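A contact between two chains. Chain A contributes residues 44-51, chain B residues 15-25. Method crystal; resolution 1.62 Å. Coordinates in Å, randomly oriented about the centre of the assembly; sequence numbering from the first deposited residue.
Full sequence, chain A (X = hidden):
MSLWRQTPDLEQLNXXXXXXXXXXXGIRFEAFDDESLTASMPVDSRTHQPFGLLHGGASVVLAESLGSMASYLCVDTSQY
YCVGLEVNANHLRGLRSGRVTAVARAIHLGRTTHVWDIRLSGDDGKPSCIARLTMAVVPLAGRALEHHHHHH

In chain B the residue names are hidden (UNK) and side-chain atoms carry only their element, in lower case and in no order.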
# COMPACT_ATOMS: atom_id res chain seq x y z
N ASP A 44 -0.07 24.26 8.96
CA ASP A 44 -0.82 25.24 9.73
C ASP A 44 -2.29 24.82 9.84
O ASP A 44 -2.60 23.66 9.61
CB ASP A 44 -0.63 26.68 9.19
CG ASP A 44 -1.16 26.87 7.77
OD1 ASP A 44 -2.08 26.16 7.33
OD2 ASP A 44 -0.65 27.78 7.09
N SER A 45 -3.18 25.74 10.20
CA SER A 45 -4.59 25.38 10.38
C SER A 45 -5.25 24.82 9.12
O SER A 45 -6.23 24.08 9.20
CB SER A 45 -5.39 26.58 10.91
OG SER A 45 -5.27 27.68 10.04
N ARG A 46 -4.70 25.14 7.96
CA ARG A 46 -5.27 24.64 6.71
C ARG A 46 -5.00 23.15 6.53
O ARG A 46 -5.75 22.45 5.85
CB ARG A 46 -4.69 25.40 5.52
CG ARG A 46 -5.16 26.84 5.40
CD ARG A 46 -4.33 27.59 4.38
NE ARG A 46 -2.98 27.87 4.88
CZ ARG A 46 -2.02 28.49 4.19
NH1 ARG A 46 -2.25 28.89 2.95
NH2 ARG A 46 -0.83 28.70 4.74
N THR A 47 -3.92 22.66 7.14
CA THR A 47 -3.42 21.31 6.88
C THR A 47 -3.30 20.49 8.16
O THR A 47 -2.96 19.31 8.12
CB THR A 47 -2.04 21.34 6.17
OG1 THR A 47 -1.14 22.12 6.95
CG2 THR A 47 -2.14 21.95 4.76
N HIS A 48 -3.59 21.10 9.31
CA HIS A 48 -3.59 20.36 10.58
C HIS A 48 -4.75 19.36 10.69
O HIS A 48 -5.82 19.56 10.11
CB HIS A 48 -3.72 21.33 11.76
CG HIS A 48 -2.44 21.95 12.21
ND1 HIS A 48 -2.41 23.09 12.99
CD2 HIS A 48 -1.15 21.60 12.01
CE1 HIS A 48 -1.15 23.41 13.25
NE2 HIS A 48 -0.37 22.53 12.66
N GLN A 49 -4.54 18.28 11.46
CA GLN A 49 -5.67 17.50 11.99
C GLN A 49 -6.06 18.12 13.35
O GLN A 49 -5.44 19.09 13.76
CB GLN A 49 -5.33 15.99 12.05
CG GLN A 49 -3.91 15.63 12.46
CD GLN A 49 -3.75 15.62 13.96
OE1 GLN A 49 -3.77 16.66 14.60
NE2 GLN A 49 -3.60 14.43 14.52
N PRO A 50 -7.11 17.59 14.02
CA PRO A 50 -7.61 18.35 15.18
C PRO A 50 -6.67 18.49 16.38
O PRO A 50 -6.94 19.31 17.26
CB PRO A 50 -8.88 17.58 15.57
CG PRO A 50 -9.36 17.01 14.27
CD PRO A 50 -8.10 16.58 13.58
N PHE A 51 -5.57 17.74 16.40
CA PHE A 51 -4.65 17.80 17.54
C PHE A 51 -3.42 18.63 17.25
O PHE A 51 -2.47 18.64 18.03
CB PHE A 51 -4.28 16.39 17.99
CG PHE A 51 -5.46 15.57 18.36
CD1 PHE A 51 -5.98 15.65 19.64
CD2 PHE A 51 -6.09 14.77 17.42
CE1 PHE A 51 -7.10 14.91 19.99
CE2 PHE A 51 -7.21 14.04 17.76
CZ PHE A 51 -7.71 14.11 19.05
N UNK B 15 -17.72 19.51 15.49
CA UNK B 15 -17.18 20.68 16.17
C UNK B 15 -15.66 20.59 16.39
O UNK B 15 -14.96 21.60 16.34
c UNK B 15 -17.91 20.91 17.51
N UNK B 16 -15.16 19.38 16.61
CA UNK B 16 -13.74 19.21 16.93
C UNK B 16 -12.82 19.54 15.76
O UNK B 16 -11.62 19.74 15.94
c UNK B 16 -13.45 17.80 17.47
o UNK B 16 -13.61 16.82 16.47
N UNK B 17 -13.39 19.64 14.56
CA UNK B 17 -12.59 19.89 13.36
C UNK B 17 -12.28 21.36 13.13
O UNK B 17 -11.60 21.70 12.16
c UNK B 17 -13.31 19.37 12.12
n UNK B 17 -15.26 17.95 10.42
c UNK B 17 -13.53 17.90 12.10
o UNK B 17 -13.43 16.69 10.05
c UNK B 17 -14.07 17.46 10.77
N UNK B 18 -12.80 22.23 13.99
CA UNK B 18 -12.59 23.66 13.83
C UNK B 18 -11.10 23.97 13.74
O UNK B 18 -10.30 23.39 14.47
c UNK B 18 -13.22 24.41 15.00
c UNK B 18 -13.54 26.54 16.22
c UNK B 18 -13.16 25.91 14.89
c UNK B 18 -13.68 28.04 16.12
n UNK B 18 -13.98 28.63 17.45
N UNK B 19 -10.73 24.86 12.81
CA UNK B 19 -9.34 25.23 12.57
C UNK B 19 -8.44 24.07 12.16
O UNK B 19 -7.26 24.04 12.50
o UNK B 19 -10.02 27.87 13.36
c UNK B 19 -8.72 25.91 13.80
c UNK B 19 -9.45 27.18 14.20
n UNK B 19 -9.43 27.48 15.50
N UNK B 20 -9.00 23.11 11.42
CA UNK B 20 -8.20 22.03 10.89
C UNK B 20 -8.66 21.74 9.46
O UNK B 20 -9.64 22.33 9.00
c UNK B 20 -8.31 20.77 11.76
o UNK B 20 -9.57 20.15 11.57
N UNK B 21 -7.97 20.86 8.75
CA UNK B 21 -8.28 20.66 7.33
C UNK B 21 -9.70 20.14 7.10
O UNK B 21 -10.34 20.46 6.08
c UNK B 21 -7.38 19.78 5.12
c UNK B 21 -7.25 18.35 7.22
c UNK B 21 -7.22 19.76 6.65
c UNK B 21 -6.24 19.09 4.39
N UNK B 22 -10.20 19.33 8.03
CA UNK B 22 -11.53 18.77 7.87
C UNK B 22 -12.61 19.84 7.77
O UNK B 22 -13.56 19.72 6.98
N UNK B 23 -12.45 20.89 8.56
CA UNK B 23 -13.38 22.01 8.50
C UNK B 23 -13.22 22.76 7.18
O UNK B 23 -14.20 23.14 6.53
o UNK B 23 -15.41 23.56 9.60
c UNK B 23 -13.12 22.96 9.67
o UNK B 23 -13.99 25.05 10.38
c UNK B 23 -14.26 23.93 9.90
N UNK B 24 -11.96 22.98 6.79
CA UNK B 24 -11.65 23.65 5.54
C UNK B 24 -12.29 22.95 4.33
O UNK B 24 -12.82 23.61 3.43
c UNK B 24 -10.13 23.75 5.36
c UNK B 24 -10.05 26.10 4.55
c UNK B 24 -8.13 24.61 4.08
c UNK B 24 -9.63 24.68 4.24
N UNK B 25 -12.28 21.62 4.32
CA UNK B 25 -12.80 20.87 3.17
C UNK B 25 -14.27 20.51 3.27
O UNK B 25 -14.81 19.89 2.36
c UNK B 25 -10.46 19.80 2.75
c UNK B 25 -9.83 18.44 2.45
c UNK B 25 -10.19 20.81 1.64
c UNK B 25 -11.97 19.61 2.94
O HOH W 1 -4.90 24.02 13.98

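Position 15 carries a single carbon beyond CA and lies out of reach of chain A. One methyl group means alanine; Ala B15 contributes its backbone, whose O opens a type I turn closed by the N of position 18 at 3.3 Å.

Position 16 has one carbon followed by one oxygen, and it meets chain A through its main chain: its O lies 3.5 Å from CB of Pro A50. The hydroxymethyl group is that of serine. Ser B16 is a small polar residue whose OG is hydrogen-bonded to a residue just outside the stretch.

At position 17 an unbranched run of three carbons ends in one oxygen and one nitrogen, a carboxamide, and CA lies 4.4 Å from CG of Pro A50. The residue is glutamine. The CA-to-CB bond of Gln B17 points away from chain A, and the residue is buried, where an amide can both donate and accept hydrogen bonds.

Position 18 shows four carbons in a row ending in nitrogen, all torsions near t, and makes no contact with chain A: lysine. The CA-to-CB bond of Lys B18 points away from chain A, and its exposed position suits a charged amine.

Position 19 has two carbons, the second bearing one oxygen and one nitrogen; its CB lies 4.5 Å from CB of Ser A45. This is asparagine, one carbon shorter than Gln B17. Its phi/psi of 60/34 is left-handed, a conformation asparagine tolerates better than most residues and one that fits the type II turn from Gln B17 to position 20.

Position 20 again has one carbon and one oxygen, the carbon 3.2 Å from O of His A48. It is serine, at the N-cap position right before a helix. Ser B20 OG donates to O of Gln B17 at 2.6 Å, and its small side chain fits close against His A48 and Pro A50.

Position 21 bears four carbons, forked at CB, with one arm two carbons long. The CB of position 21 lies 3.2 Å from O of Arg A46 and 4.1 Å from CA of Thr A47. This is isoleucine, and the compact, beta-branched hydrocarbon of Ile B21 covers the loop's backbone.

Position 22 has no side-chain atoms and is glycine. An ideal CB on Gly B22 would come within 2.2 Å of OE1 of Gln B17.

Position 23 has two carbons, the second carrying two oxygens, and makes no contact with chain A: aspartate. Asp B23 is exposed, as suits a carboxylate.

Position 24 has four carbons forked at the second; its CA-to-CB bond points toward chain A, and one terminal carbon lies 3.8 Å from CB of Arg A46. It is leucine, and the nonpolar branched chain of Leu B24 can pack its CD2 against that aliphatic carbon.

Position 25 has the same pattern and is also leucine; Leu B25 is out of reach of chain A and buried, where a hydrocarbon side chain is at home.

The contact hinges on one direct hydrogen bond, from N of Ile B21 to O of His A48 (2.9 Å, 172°). A water extends it, donating to O of Asn B19 and hydrogen-bonded to ND1 of His A48, both at 2.8 Å. Packing by Pro A50, Ile B21 and Leu B24 supplements these polar links, while O of Arg A46 is buried without a polar partner.

Chain B, residues 15-25: ASQKNSIGDLL
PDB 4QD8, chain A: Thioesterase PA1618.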